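Local coordinates for D-glycero-D-manno-heptose 1-phosphate kinase (Bacteroides thetaiotaomicron, PDB 3K85), which probably transfers a phosphate from ATP to D-glycero-D-manno-heptose 1-phosphate, as a sugar kinase of the GHMP family, at residues 135-140 with 164-169; 6-11 with 119-124; 32-37 with 170-175; 18-23 with 157-162; 115-120 with 147-152. All coordinates share one frame; numbering follows the deposited sequence.

Interaction 1 (135-140 with 164-169)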
# COMPACT_ATOMS: atom_id res chain seq x y z
N LEU A 135 8.61 -11.80 17.28
CA LEU A 135 8.00 -12.24 16.02
C LEU A 135 7.15 -11.15 15.36
O LEU A 135 6.14 -10.73 15.92
CB LEU A 135 7.12 -13.47 16.26
CG LEU A 135 7.83 -14.78 16.60
CD1 LEU A 135 6.82 -15.86 16.98
CD2 LEU A 135 8.67 -15.23 15.41
N GLY A 136 7.56 -10.72 14.17
CA GLY A 136 6.81 -9.69 13.46
C GLY A 136 5.89 -10.29 12.42
O GLY A 136 5.69 -11.50 12.38
N ASP A 137 5.32 -9.44 11.56
CA ASP A 137 4.40 -9.92 10.54
C ASP A 137 4.93 -11.12 9.77
O ASP A 137 4.36 -12.21 9.86
CB ASP A 137 4.06 -8.82 9.54
CG ASP A 137 3.34 -7.66 10.18
OD1 ASP A 137 2.55 -7.89 11.13
OD2 ASP A 137 3.55 -6.52 9.73
N TYR A 138 6.00 -10.94 9.01
CA TYR A 138 6.55 -12.04 8.23
C TYR A 138 6.79 -13.30 9.04
O TYR A 138 6.38 -14.38 8.63
CB TYR A 138 7.82 -11.60 7.49
CG TYR A 138 7.51 -10.88 6.19
CD1 TYR A 138 7.11 -11.59 5.06
CD2 TYR A 138 7.58 -9.48 6.11
CE1 TYR A 138 6.78 -10.92 3.86
CE2 TYR A 138 7.27 -8.80 4.92
CZ TYR A 138 6.87 -9.53 3.80
OH TYR A 138 6.60 -8.87 2.62
N GLU A 139 7.45 -13.18 10.18
CA GLU A 139 7.73 -14.34 11.03
C GLU A 139 6.47 -15.03 11.54
O GLU A 139 6.41 -16.26 11.60
CB GLU A 139 8.58 -13.93 12.23
CG GLU A 139 9.96 -13.38 11.90
CD GLU A 139 9.91 -11.99 11.27
OE1 GLU A 139 8.88 -11.29 11.42
OE2 GLU A 139 10.91 -11.59 10.63
N THR A 140 5.46 -14.24 11.92
CA THR A 140 4.20 -14.78 12.43
C THR A 140 3.44 -15.57 11.38
O THR A 140 2.92 -16.65 11.66
CB THR A 140 3.32 -13.64 12.97
OG1 THR A 140 3.94 -13.09 14.14
CG2 THR A 140 1.93 -14.13 13.33
N ALA A 164 -4.25 -12.70 7.57
CA ALA A 164 -4.58 -12.52 8.97
C ALA A 164 -3.57 -11.67 9.73
O ALA A 164 -3.96 -10.79 10.50
CB ALA A 164 -4.74 -13.87 9.65
N ALA A 165 -2.29 -11.93 9.52
CA ALA A 165 -1.24 -11.19 10.23
C ALA A 165 -0.97 -9.78 9.70
O ALA A 165 -0.62 -8.89 10.48
CB ALA A 165 0.07 -12.01 10.23
N PHE A 166 -1.13 -9.59 8.40
CA PHE A 166 -0.87 -8.29 7.78
C PHE A 166 -2.05 -7.32 7.78
O PHE A 166 -1.86 -6.16 8.13
CB PHE A 166 -0.34 -8.49 6.35
CG PHE A 166 1.10 -8.93 6.32
CD1 PHE A 166 2.12 -8.00 6.12
CD2 PHE A 166 1.44 -10.27 6.51
CE1 PHE A 166 3.47 -8.40 6.12
CE2 PHE A 166 2.77 -10.68 6.51
CZ PHE A 166 3.79 -9.74 6.32
N GLY A 167 -3.23 -7.78 7.38
CA GLY A 167 -4.41 -6.92 7.36
C GLY A 167 -4.50 -5.99 6.17
O GLY A 167 -3.48 -5.70 5.52
N GLY A 168 -5.71 -5.53 5.87
CA GLY A 168 -5.96 -4.62 4.76
C GLY A 168 -6.06 -5.27 3.38
O GLY A 168 -6.35 -6.46 3.29
N PHE A 169 -5.86 -4.48 2.32
CA PHE A 169 -5.86 -4.99 0.94
C PHE A 169 -4.38 -5.30 0.60
O PHE A 169 -3.54 -4.40 0.56
CB PHE A 169 -6.39 -3.95 -0.04
CG PHE A 169 -7.88 -3.81 -0.04
CD1 PHE A 169 -8.64 -4.28 -1.11
CD2 PHE A 169 -8.54 -3.24 1.05
CE1 PHE A 169 -10.03 -4.18 -1.10
CE2 PHE A 169 -9.94 -3.14 1.07
CZ PHE A 169 -10.68 -3.61 -0.01
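Phe-166 drives the tip of its ring between Asp-137 and Tyr-138, and the aromatic contact is T-shaped. Its CZ stands 3.7 Å above the plane of the Tyr-138 ring, over the centre; the centroids are 5.0 Å apart and the planes meet at 75°. In a CH-pi interaction, Asp-137 CB lies over one face of the Phe-166 ring, 3.6 Å from the centroid and displaced toward the rim on the side of CZ, to which it comes within 3.4 Å. An alanine in place of Phe-166 would probably leave the Tyr-138 face without its edge partner and open a gap under Asp-137 CB. Apolar contact continues at Thr-140, whose CG2 lies anti to the backbone N and meets Ala-165 CB at 4.2 Å.

No hydrogen bond joins the two segments: Asp-137 OD1 comes within 3.4 Å of Ala-165 O, but both are acceptors. Thr-140 OG1 bonds to Gly-136 O at 2.9 Å, and the same carbonyl accepts Thr-140 N. Asp-137 OD2 and Tyr-138 OH turn elsewhere, to a salt bridge with Lys-188 of the second subunit and to Val-182 N.

The arrangement is a T-shaped aromatic pair where the start of helix 137-151, after its N-cap residue Gly-136, meets the last turn of helix 159-166, which Gly-167 leaves with positive phi, in the N-terminal domain of a GHMP kinase.

Interaction 2 (6-11 with 119-124)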
# COMPACT_ATOMS: atom_id res chain seq x y z
N SER A 6 -6.21 -10.78 22.07
CA SER A 6 -5.78 -10.60 20.70
C SER A 6 -6.96 -10.93 19.82
O SER A 6 -7.90 -11.54 20.28
CB SER A 6 -4.61 -11.54 20.35
OG SER A 6 -5.05 -12.88 20.17
N LYS A 7 -6.89 -10.50 18.56
CA LYS A 7 -7.93 -10.80 17.59
C LYS A 7 -7.32 -10.68 16.21
O LYS A 7 -6.39 -9.90 16.01
CB LYS A 7 -9.14 -9.86 17.73
CG LYS A 7 -8.87 -8.40 17.49
CD LYS A 7 -10.07 -7.53 17.83
CE LYS A 7 -11.02 -7.35 16.66
NZ LYS A 7 -12.01 -6.26 16.95
N ALA A 8 -7.83 -11.46 15.27
CA ALA A 8 -7.34 -11.45 13.90
C ALA A 8 -8.53 -11.50 12.98
O ALA A 8 -9.52 -12.15 13.27
CB ALA A 8 -6.42 -12.66 13.65
N PRO A 9 -8.45 -10.80 11.84
CA PRO A 9 -9.57 -10.80 10.90
C PRO A 9 -9.54 -11.93 9.88
O PRO A 9 -8.49 -12.52 9.60
CB PRO A 9 -9.45 -9.43 10.24
CG PRO A 9 -7.96 -9.28 10.11
CD PRO A 9 -7.44 -9.79 11.46
N LEU A 10 -10.71 -12.24 9.33
CA LEU A 10 -10.85 -13.26 8.32
C LEU A 10 -10.66 -12.48 7.03
O LEU A 10 -10.46 -11.27 7.08
CB LEU A 10 -12.24 -13.90 8.36
CG LEU A 10 -12.60 -14.67 9.65
CD1 LEU A 10 -14.08 -14.98 9.64
CD2 LEU A 10 -11.78 -15.96 9.76
N ARG A 11 -10.73 -13.13 5.89
CA ARG A 11 -10.50 -12.42 4.65
C ARG A 11 -11.34 -12.91 3.49
O ARG A 11 -11.91 -13.98 3.54
CB ARG A 11 -9.02 -12.52 4.29
CG ARG A 11 -8.53 -13.95 4.10
CD ARG A 11 -9.02 -14.52 2.77
NE ARG A 11 -8.66 -15.92 2.58
CZ ARG A 11 -9.53 -16.85 2.20
NH1 ARG A 11 -10.80 -16.52 1.99
NH2 ARG A 11 -9.14 -18.11 2.02
N MSE A 119 -7.36 -18.04 13.14
CA MSE A 119 -7.30 -18.39 14.56
C MSE A 119 -5.89 -18.71 15.06
O MSE A 119 -5.52 -18.34 16.18
CB MSE A 119 -8.24 -19.56 14.88
CG MSE A 119 -8.16 -20.03 16.34
SE MSE A 119 -8.54 -18.65 17.68
CE MSE A 119 -10.44 -18.48 17.30
N VAL A 120 -5.12 -19.43 14.24
CA VAL A 120 -3.74 -19.76 14.61
C VAL A 120 -2.96 -18.44 14.78
O VAL A 120 -2.22 -18.27 15.75
CB VAL A 120 -3.05 -20.62 13.51
CG1 VAL A 120 -1.55 -20.73 13.79
CG2 VAL A 120 -3.67 -22.01 13.47
N VAL A 121 -3.14 -17.51 13.84
CA VAL A 121 -2.47 -16.22 13.94
C VAL A 121 -2.90 -15.52 15.22
O VAL A 121 -2.07 -15.04 15.99
CB VAL A 121 -2.81 -15.31 12.73
CG1 VAL A 121 -2.18 -13.90 12.91
CG2 VAL A 121 -2.32 -15.96 11.43
N CYS A 122 -4.20 -15.48 15.46
CA CYS A 122 -4.73 -14.85 16.66
C CYS A 122 -4.09 -15.45 17.91
O CYS A 122 -3.61 -14.74 18.78
CB CYS A 122 -6.25 -15.02 16.72
SG CYS A 122 -6.99 -14.24 18.16
N ILE A 123 -4.09 -16.78 18.00
CA ILE A 123 -3.50 -17.44 19.16
C ILE A 123 -2.03 -17.06 19.28
O ILE A 123 -1.54 -16.74 20.37
CB ILE A 123 -3.64 -18.97 19.07
CG1 ILE A 123 -5.12 -19.35 19.06
CG2 ILE A 123 -2.93 -19.62 20.24
CD1 ILE A 123 -5.36 -20.82 18.82
N LEU A 124 -1.32 -17.08 18.15
CA LEU A 124 0.10 -16.71 18.14
C LEU A 124 0.27 -15.30 18.69
O LEU A 124 1.15 -15.03 19.52
CB LEU A 124 0.65 -16.78 16.72
CG LEU A 124 1.37 -18.09 16.40
CD1 LEU A 124 1.65 -18.20 14.91
CD2 LEU A 124 2.66 -18.15 17.21
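Ser-6 OG faces two atoms of Cys-122, the carbonyl O and SG. It occupies the crowded position between its own backbone N and carbonyl carbon, reaches the helix and donates to Cys-122 O at 2.7 Å. The C=O...OG angle is 123° and the donor stands 46° out of the carbonyl plane, so the hydroxyl approaches this carbonyl from above. The same OG lies 3.1 Å from Cys-122 SG, which makes the thiol a close neighbour of the bond.

With Cys-122 SG anti to the backbone N, the sulfur sits 3.6 Å from Lys-7 CA, while Cys-122 CB packs against Ala-8 CB at 3.9 Å. The methyl of Ala-8 points toward the helix, as the Ser-6 side chain does, and the intervening Lys-7 side chain leaves in the other direction and makes a cation-pi contact with Tyr-40. Val-121 CG1 touches the Ala-8 methyl only lightly, at 4.5 Å.

The contacting side chains are all short, consistent with the axes of the two segments approaching to 6.9 Å. Their N-to-C directions differ by 156°, nearly antiparallel. Elsewhere on this interface, Thr-118 OG1 bonds to Pro-9 O, and Cys-122 also touches Cys-43 on the adjacent strand 39-47. Such close packing of a helix against one face of a mixed sheet belongs to the alpha/beta layer of the S5-like N-terminal domain of GHMP kinases.

Interaction 3 (32-37 with 170-175)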
# COMPACT_ATOMS: atom_id res chain seq x y z
N ILE A 32 -1.62 -13.17 -5.48
CA ILE A 32 -2.87 -13.05 -4.76
C ILE A 32 -3.30 -11.66 -4.32
O ILE A 32 -2.50 -10.86 -3.83
CB ILE A 32 -2.84 -13.95 -3.51
CG1 ILE A 32 -3.17 -15.38 -3.93
CG2 ILE A 32 -3.81 -13.43 -2.44
CD1 ILE A 32 -3.29 -16.34 -2.79
N LEU A 33 -4.58 -11.39 -4.51
CA LEU A 33 -5.16 -10.12 -4.08
C LEU A 33 -6.28 -10.47 -3.13
O LEU A 33 -7.30 -11.03 -3.53
CB LEU A 33 -5.73 -9.33 -5.26
CG LEU A 33 -6.25 -7.95 -4.84
CD1 LEU A 33 -5.08 -7.10 -4.38
CD2 LEU A 33 -6.96 -7.27 -5.99
N ASN A 34 -6.09 -10.18 -1.85
CA ASN A 34 -7.11 -10.45 -0.85
C ASN A 34 -7.24 -9.28 0.13
O ASN A 34 -6.40 -8.37 0.15
CB ASN A 34 -6.82 -11.75 -0.09
CG ASN A 34 -5.46 -11.75 0.59
OD1 ASN A 34 -4.94 -10.69 0.95
ND2 ASN A 34 -4.89 -12.94 0.78
N ALA A 35 -8.27 -9.33 0.94
CA ALA A 35 -8.52 -8.24 1.88
C ALA A 35 -9.23 -8.74 3.11
O ALA A 35 -10.20 -9.49 3.01
CB ALA A 35 -9.37 -7.17 1.20
N THR A 36 -8.77 -8.32 4.28
CA THR A 36 -9.38 -8.74 5.52
C THR A 36 -10.71 -8.01 5.75
O THR A 36 -10.91 -6.91 5.25
CB THR A 36 -8.45 -8.50 6.69
OG1 THR A 36 -7.91 -7.18 6.59
CG2 THR A 36 -7.32 -9.52 6.68
N ILE A 37 -11.61 -8.66 6.49
CA ILE A 37 -12.94 -8.12 6.77
C ILE A 37 -13.24 -8.12 8.27
O ILE A 37 -12.58 -8.82 9.04
CB ILE A 37 -14.03 -8.93 6.04
CG1 ILE A 37 -14.01 -10.39 6.51
CG2 ILE A 37 -13.80 -8.86 4.53
CD1 ILE A 37 -15.11 -11.24 5.88
N ASN A 170 -4.08 -6.57 0.38
CA ASN A 170 -2.72 -6.99 0.07
C ASN A 170 -2.61 -7.67 -1.30
O ASN A 170 -3.56 -8.30 -1.78
CB ASN A 170 -2.22 -7.95 1.17
CG ASN A 170 -1.98 -7.24 2.50
OD1 ASN A 170 -2.46 -7.68 3.55
ND2 ASN A 170 -1.23 -6.14 2.46
N TYR A 171 -1.46 -7.49 -1.95
CA TYR A 171 -1.16 -8.11 -3.23
C TYR A 171 0.07 -8.90 -2.85
O TYR A 171 1.14 -8.32 -2.63
CB TYR A 171 -0.82 -7.07 -4.28
CG TYR A 171 -0.50 -7.61 -5.66
CD1 TYR A 171 -1.51 -8.03 -6.52
CD2 TYR A 171 0.82 -7.64 -6.13
CE1 TYR A 171 -1.23 -8.45 -7.81
CE2 TYR A 171 1.11 -8.07 -7.42
CZ TYR A 171 0.08 -8.47 -8.25
OH TYR A 171 0.34 -8.90 -9.53
N MSE A 172 -0.08 -10.21 -2.73
CA MSE A 172 1.00 -11.08 -2.30
C MSE A 172 1.65 -11.83 -3.44
O MSE A 172 0.98 -12.34 -4.35
CB MSE A 172 0.48 -12.07 -1.27
CG MSE A 172 -0.51 -11.45 -0.29
SE MSE A 172 -1.10 -12.64 1.12
CE MSE A 172 -1.07 -11.37 2.60
N GLU A 173 2.97 -11.91 -3.37
CA GLU A 173 3.74 -12.62 -4.38
C GLU A 173 4.32 -13.85 -3.70
O GLU A 173 5.15 -13.73 -2.80
CB GLU A 173 4.85 -11.72 -4.92
CG GLU A 173 4.34 -10.62 -5.84
CD GLU A 173 5.40 -9.59 -6.20
OE1 GLU A 173 5.65 -8.67 -5.40
OE2 GLU A 173 6.00 -9.71 -7.30
N PHE A 174 3.83 -15.02 -4.09
CA PHE A 174 4.30 -16.28 -3.54
C PHE A 174 5.22 -16.81 -4.63
O PHE A 174 4.82 -17.57 -5.52
CB PHE A 174 3.12 -17.21 -3.30
CG PHE A 174 2.20 -16.73 -2.21
CD1 PHE A 174 2.56 -16.84 -0.87
CD2 PHE A 174 1.00 -16.10 -2.53
CE1 PHE A 174 1.75 -16.34 0.14
CE2 PHE A 174 0.17 -15.59 -1.53
CZ PHE A 174 0.55 -15.71 -0.19
N LEU A 175 6.46 -16.34 -4.55
CA LEU A 175 7.50 -16.66 -5.50
C LEU A 175 7.97 -18.11 -5.48
O LEU A 175 7.68 -18.87 -4.55
CB LEU A 175 8.67 -15.72 -5.27
CG LEU A 175 8.23 -14.25 -5.29
CD1 LEU A 175 9.33 -13.35 -4.74
CD2 LEU A 175 7.85 -13.86 -6.71
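Ile-32 and Phe-174 form the apolar centre, Ile-32 CD1 lying 3.8 Å from CE2 of the ring. Ile-32 CB comes up at the edge of that ring, in its plane, so the phenyl abuts the branched side chain. Ile-32 CG2, anti to the backbone N, turns to CG of the selenomethionine at Met-172, a looser contact at 4.4 Å. Leu-33 and Tyr-171, the non-hydrogen-bonded pair, project from the other face of the sheet; there Leu-33 CD1 reaches Tyr-171 CB at 4.3 Å.

Farther out, Asn-34 sets its ND2 3.8 Å from Met-172 SE, the two side chains crossing at about a right angle. That amide nitrogen donates to Gln-159 OE1 on helix 159-166.

Ile-32 and Met-172 exchange two backbone bonds, Met-172 N to Ile-32 O being the shorter at 2.7 Å; Asn-34 and Asn-170 exchange two more, with Asn-170 N to Asn-34 O at 2.9 Å and an N-H...O angle of 167°. Four main-chain bonds therefore set the register of the antiparallel strands 30-37 and 169-175, with apolar contacts on both faces and the two asparagines on the Ile-32/Met-172 face, where a helix satisfies the buried ND2 of Asn-34.

Interaction 4 (18-23 with 157-162)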
# COMPACT_ATOMS: atom_id res chain seq x y z
N GLY A 18 -5.56 -19.89 -5.29
CA GLY A 18 -5.08 -21.17 -5.79
C GLY A 18 -3.64 -21.11 -6.23
O GLY A 18 -2.90 -22.08 -6.07
N SER A 19 -3.23 -19.96 -6.77
CA SER A 19 -1.87 -19.78 -7.25
C SER A 19 -0.89 -19.80 -6.10
O SER A 19 0.32 -19.87 -6.31
CB SER A 19 -1.74 -18.46 -8.02
OG SER A 19 -1.85 -17.34 -7.16
N ASP A 20 -1.41 -19.75 -4.88
CA ASP A 20 -0.58 -19.75 -3.69
C ASP A 20 -0.25 -21.14 -3.17
O ASP A 20 0.61 -21.29 -2.30
CB ASP A 20 -1.27 -18.97 -2.58
CG ASP A 20 -2.65 -19.50 -2.26
OD1 ASP A 20 -3.47 -19.63 -3.20
OD2 ASP A 20 -2.93 -19.78 -1.06
N VAL A 21 -0.92 -22.14 -3.71
CA VAL A 21 -0.73 -23.52 -3.29
C VAL A 21 0.46 -24.21 -3.94
O VAL A 21 0.70 -24.06 -5.14
CB VAL A 21 -1.98 -24.36 -3.61
CG1 VAL A 21 -1.76 -25.80 -3.21
CG2 VAL A 21 -3.20 -23.76 -2.91
N SER A 22 1.22 -24.95 -3.14
CA SER A 22 2.36 -25.70 -3.66
C SER A 22 1.82 -26.99 -4.29
O SER A 22 0.78 -27.50 -3.87
CB SER A 22 3.35 -26.05 -2.54
OG SER A 22 3.96 -24.90 -1.99
N PRO A 23 2.52 -27.53 -5.29
CA PRO A 23 3.77 -26.98 -5.84
C PRO A 23 3.58 -25.84 -6.83
O PRO A 23 4.55 -25.18 -7.20
CB PRO A 23 4.41 -28.20 -6.49
CG PRO A 23 3.21 -28.90 -7.07
CD PRO A 23 2.21 -28.83 -5.91
N GLY A 157 -3.33 -23.57 1.12
CA GLY A 157 -2.44 -22.56 0.57
C GLY A 157 -1.69 -21.71 1.59
O GLY A 157 -1.46 -22.14 2.72
N LYS A 158 -1.30 -20.50 1.20
CA LYS A 158 -0.54 -19.64 2.10
C LYS A 158 -1.18 -18.28 2.31
O LYS A 158 -0.90 -17.60 3.30
CB LYS A 158 0.87 -19.44 1.56
CG LYS A 158 1.56 -20.73 1.08
CD LYS A 158 2.87 -20.41 0.37
CE LYS A 158 3.50 -21.66 -0.28
NZ LYS A 158 2.72 -22.18 -1.45
N GLN A 159 -2.04 -17.87 1.40
CA GLN A 159 -2.65 -16.55 1.50
C GLN A 159 -3.32 -16.25 2.85
O GLN A 159 -3.17 -15.13 3.37
CB GLN A 159 -3.63 -16.32 0.35
CG GLN A 159 -4.92 -17.11 0.41
CD GLN A 159 -5.96 -16.55 -0.53
OE1 GLN A 159 -6.21 -15.34 -0.53
NE2 GLN A 159 -6.57 -17.41 -1.34
N ASP A 160 -4.01 -17.23 3.42
CA ASP A 160 -4.72 -17.09 4.69
C ASP A 160 -3.85 -16.66 5.87
O ASP A 160 -4.22 -15.75 6.61
CB ASP A 160 -5.42 -18.39 5.07
CG ASP A 160 -6.48 -18.79 4.08
OD1 ASP A 160 -6.67 -18.06 3.07
OD2 ASP A 160 -7.13 -19.84 4.30
N GLN A 161 -2.72 -17.31 6.07
CA GLN A 161 -1.88 -16.93 7.19
C GLN A 161 -1.40 -15.48 7.08
O GLN A 161 -1.43 -14.72 8.06
CB GLN A 161 -0.66 -17.85 7.31
CG GLN A 161 -0.96 -19.26 7.81
CD GLN A 161 -1.48 -20.19 6.73
OE1 GLN A 161 -1.83 -19.77 5.63
NE2 GLN A 161 -1.52 -21.49 7.04
N TYR A 162 -0.97 -15.09 5.89
CA TYR A 162 -0.45 -13.75 5.67
C TYR A 162 -1.52 -12.67 5.76
O TYR A 162 -1.26 -11.58 6.29
CB TYR A 162 0.27 -13.69 4.32
CG TYR A 162 1.62 -14.38 4.33
CD1 TYR A 162 2.78 -13.67 4.65
CD2 TYR A 162 1.72 -15.75 4.09
CE1 TYR A 162 4.01 -14.32 4.75
CE2 TYR A 162 2.96 -16.41 4.20
CZ TYR A 162 4.09 -15.68 4.53
OH TYR A 162 5.31 -16.32 4.71
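Asp-20 and Ser-22, in the loop that follows strand 4-15, meet the first turn of helix 159-166, where Lys-158 holds the N-cap position. One carboxylate oxygen grips two backbone groups: Asp-20 OD2 accepts Lys-158 N at 2.9 Å, on its anti side, and Gln-159 N at 3.2 Å, the latter nearly straight at 177° though 35° out of the carboxylate plane. The other oxygen, OD1, accepts Gly-18 N at 3.0 Å and so ties the carboxylate to its own type I turn. An alanine in place of Asp-20 would probably leave the Lys-158 and Gln-159 amides without their acceptor and the turn without its bond to Gly-18 N.

Gly-157 CA lies 3.3 Å from OD2, and a CB there would collide with this oxygen. Lys-158, bent at its last torsion (chi4 70°), brings NZ back to Ser-22 OG at 3.0 Å; its approach to Asp-20 O is too short to be read literally. Ser-25 also accepts from NZ, and Ser-22 OG bonds to Asp-26.

Ile-32 of strand 30-37 and Phe-174 of strand 169-175 press on Asp-20, Tyr-162 touches Met-172 of the latter strand, and Tyr-145 of helix 137-151 touches Lys-158.

Interaction 5 (115-120 with 147-152)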
# COMPACT_ATOMS: atom_id res chain seq x y z
N THR A 115 -10.80 -19.36 8.33
CA THR A 115 -11.03 -19.43 9.77
C THR A 115 -9.87 -19.98 10.58
O THR A 115 -9.40 -19.36 11.53
CB THR A 115 -12.25 -20.29 10.12
OG1 THR A 115 -13.43 -19.69 9.56
CG2 THR A 115 -12.41 -20.38 11.63
N SER A 116 -9.44 -21.17 10.19
CA SER A 116 -8.35 -21.86 10.87
C SER A 116 -7.05 -21.05 10.94
O SER A 116 -6.49 -20.83 12.01
CB SER A 116 -8.09 -23.20 10.16
OG SER A 116 -7.19 -24.01 10.89
N SER A 117 -6.56 -20.60 9.79
CA SER A 117 -5.33 -19.82 9.76
C SER A 117 -5.49 -18.53 10.57
O SER A 117 -4.58 -18.13 11.30
CB SER A 117 -4.97 -19.51 8.32
OG SER A 117 -4.87 -20.70 7.56
N THR A 118 -6.64 -17.89 10.46
CA THR A 118 -6.88 -16.67 11.19
C THR A 118 -6.76 -16.94 12.68
O THR A 118 -6.11 -16.18 13.40
CB THR A 118 -8.27 -16.09 10.88
OG1 THR A 118 -8.24 -15.53 9.56
CG2 THR A 118 -8.65 -15.01 11.87
N MSE A 119 -7.36 -18.04 13.14
CA MSE A 119 -7.30 -18.39 14.56
C MSE A 119 -5.89 -18.71 15.06
O MSE A 119 -5.52 -18.34 16.18
CB MSE A 119 -8.24 -19.56 14.88
CG MSE A 119 -8.16 -20.03 16.34
SE MSE A 119 -8.54 -18.65 17.68
CE MSE A 119 -10.44 -18.48 17.30
N VAL A 120 -5.12 -19.43 14.24
CA VAL A 120 -3.74 -19.76 14.61
C VAL A 120 -2.96 -18.44 14.78
O VAL A 120 -2.22 -18.27 15.75
CB VAL A 120 -3.05 -20.62 13.51
CG1 VAL A 120 -1.55 -20.73 13.79
CG2 VAL A 120 -3.67 -22.01 13.47
N ILE A 147 2.98 -24.32 11.66
CA ILE A 147 2.27 -25.03 12.71
C ILE A 147 1.08 -25.77 12.13
O ILE A 147 0.87 -26.95 12.39
CB ILE A 147 1.73 -24.09 13.79
CG1 ILE A 147 2.88 -23.49 14.60
CG2 ILE A 147 0.79 -24.85 14.72
CD1 ILE A 147 2.41 -22.39 15.54
N GLU A 148 0.31 -25.06 11.32
CA GLU A 148 -0.89 -25.61 10.71
C GLU A 148 -0.61 -26.66 9.64
O GLU A 148 -1.13 -27.77 9.70
CB GLU A 148 -1.73 -24.46 10.15
CG GLU A 148 -2.93 -24.85 9.31
CD GLU A 148 -3.86 -23.66 9.07
OE1 GLU A 148 -3.36 -22.51 9.04
OE2 GLU A 148 -5.09 -23.88 8.90
N ARG A 149 0.21 -26.30 8.66
CA ARG A 149 0.52 -27.19 7.55
C ARG A 149 1.43 -28.38 7.84
O ARG A 149 1.19 -29.47 7.31
CB ARG A 149 1.09 -26.35 6.41
CG ARG A 149 0.11 -25.30 5.88
CD ARG A 149 -0.95 -25.95 4.99
NE ARG A 149 -2.31 -25.48 5.26
CZ ARG A 149 -2.74 -24.23 5.09
NH1 ARG A 149 -1.91 -23.30 4.65
NH2 ARG A 149 -4.00 -23.92 5.34
N LYS A 150 2.46 -28.20 8.67
CA LYS A 150 3.37 -29.30 8.99
C LYS A 150 2.98 -29.97 10.32
O LYS A 150 2.49 -31.09 10.33
CB LYS A 150 4.82 -28.81 9.09
CG LYS A 150 5.32 -27.88 7.97
CD LYS A 150 5.25 -28.49 6.56
CE LYS A 150 5.86 -27.52 5.53
NZ LYS A 150 5.72 -27.91 4.09
N ASP A 151 3.22 -29.26 11.42
CA ASP A 151 2.91 -29.76 12.77
C ASP A 151 1.56 -30.43 12.95
O ASP A 151 1.42 -31.36 13.74
CB ASP A 151 3.02 -28.62 13.77
CG ASP A 151 4.45 -28.20 14.01
OD1 ASP A 151 5.29 -28.41 13.11
OD2 ASP A 151 4.73 -27.66 15.11
N LEU A 152 0.55 -29.96 12.21
CA LEU A 152 -0.79 -30.53 12.32
C LEU A 152 -1.23 -31.25 11.05
O LEU A 152 -2.35 -31.75 10.98
CB LEU A 152 -1.79 -29.42 12.67
CG LEU A 152 -1.56 -28.71 14.01
CD1 LEU A 152 -2.46 -27.50 14.09
CD2 LEU A 152 -1.85 -29.66 15.16
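Glu-148 extends its carboxylate to two consecutive serines, and the shorter bond runs from Ser-117 OG to OE1 at 2.8 Å. This hydroxyl arrives on the syn side, 22° out of the carboxylate plane. Ser-116 OG donates to the other oxygen, OE2, at 2.9 Å, and comes instead from well above the plane, by 51°. Each oxygen thus has its own hydroxyl donor, and the two bonds together restrict rotation of the carboxylate.

The reach comes from Glu-148: CG is anti to the backbone N and the chain stays extended beyond it. Such length is needed, since the axes of the two helical segments come no closer than 11.1 Å, with 103° between their directions. The serines use different torsions, OG of Ser-116 anti to the backbone N and that of Ser-117 beside it. Val-120 CG2 stays near OE1 at 4.5 Å. Arg-149 NH2 lies 3.7 Å from OE2, a long ion pair in which no N-H points at the oxygen.

The serines, just after Gly-114, probably belong to the glycine- and serine-rich phosphate-binding motif of GHMP kinases. Around this contact, Leu-80 of helix 79-91 packs on Ser-116 and Val-120, Asp-160 and Gln-161 of helix 159-166 lie against Ser-117, and Met-119 touches Thr-103 and Asn-105 of strand 99-105.

Helix 159-166 joins most of the set: its first turn serves interaction 4 and its last turn interaction 1. Ile-32 CD1 of interaction 3 packs on Asp-20 CG of interaction 4 at 3.3 Å. Arg-11 NH2 of interaction 2 meets Asp-160 OD1 of interaction 4 at 2.7 Å in a salt bridge. Interactions 2 and 5 share helix 115-131, their centres about 10 Å apart, and interactions 2 and 3 both reach the same sheet through neighbouring strands 4-15 and 30-37, with centres about 16 Å apart. Interactions 3 and 5 do not touch, their nearest atoms being about 7 Å apart. By analogy with GHMP kinases, the nucleotide site probably lies near the start of helix 115-131, beside interaction 5.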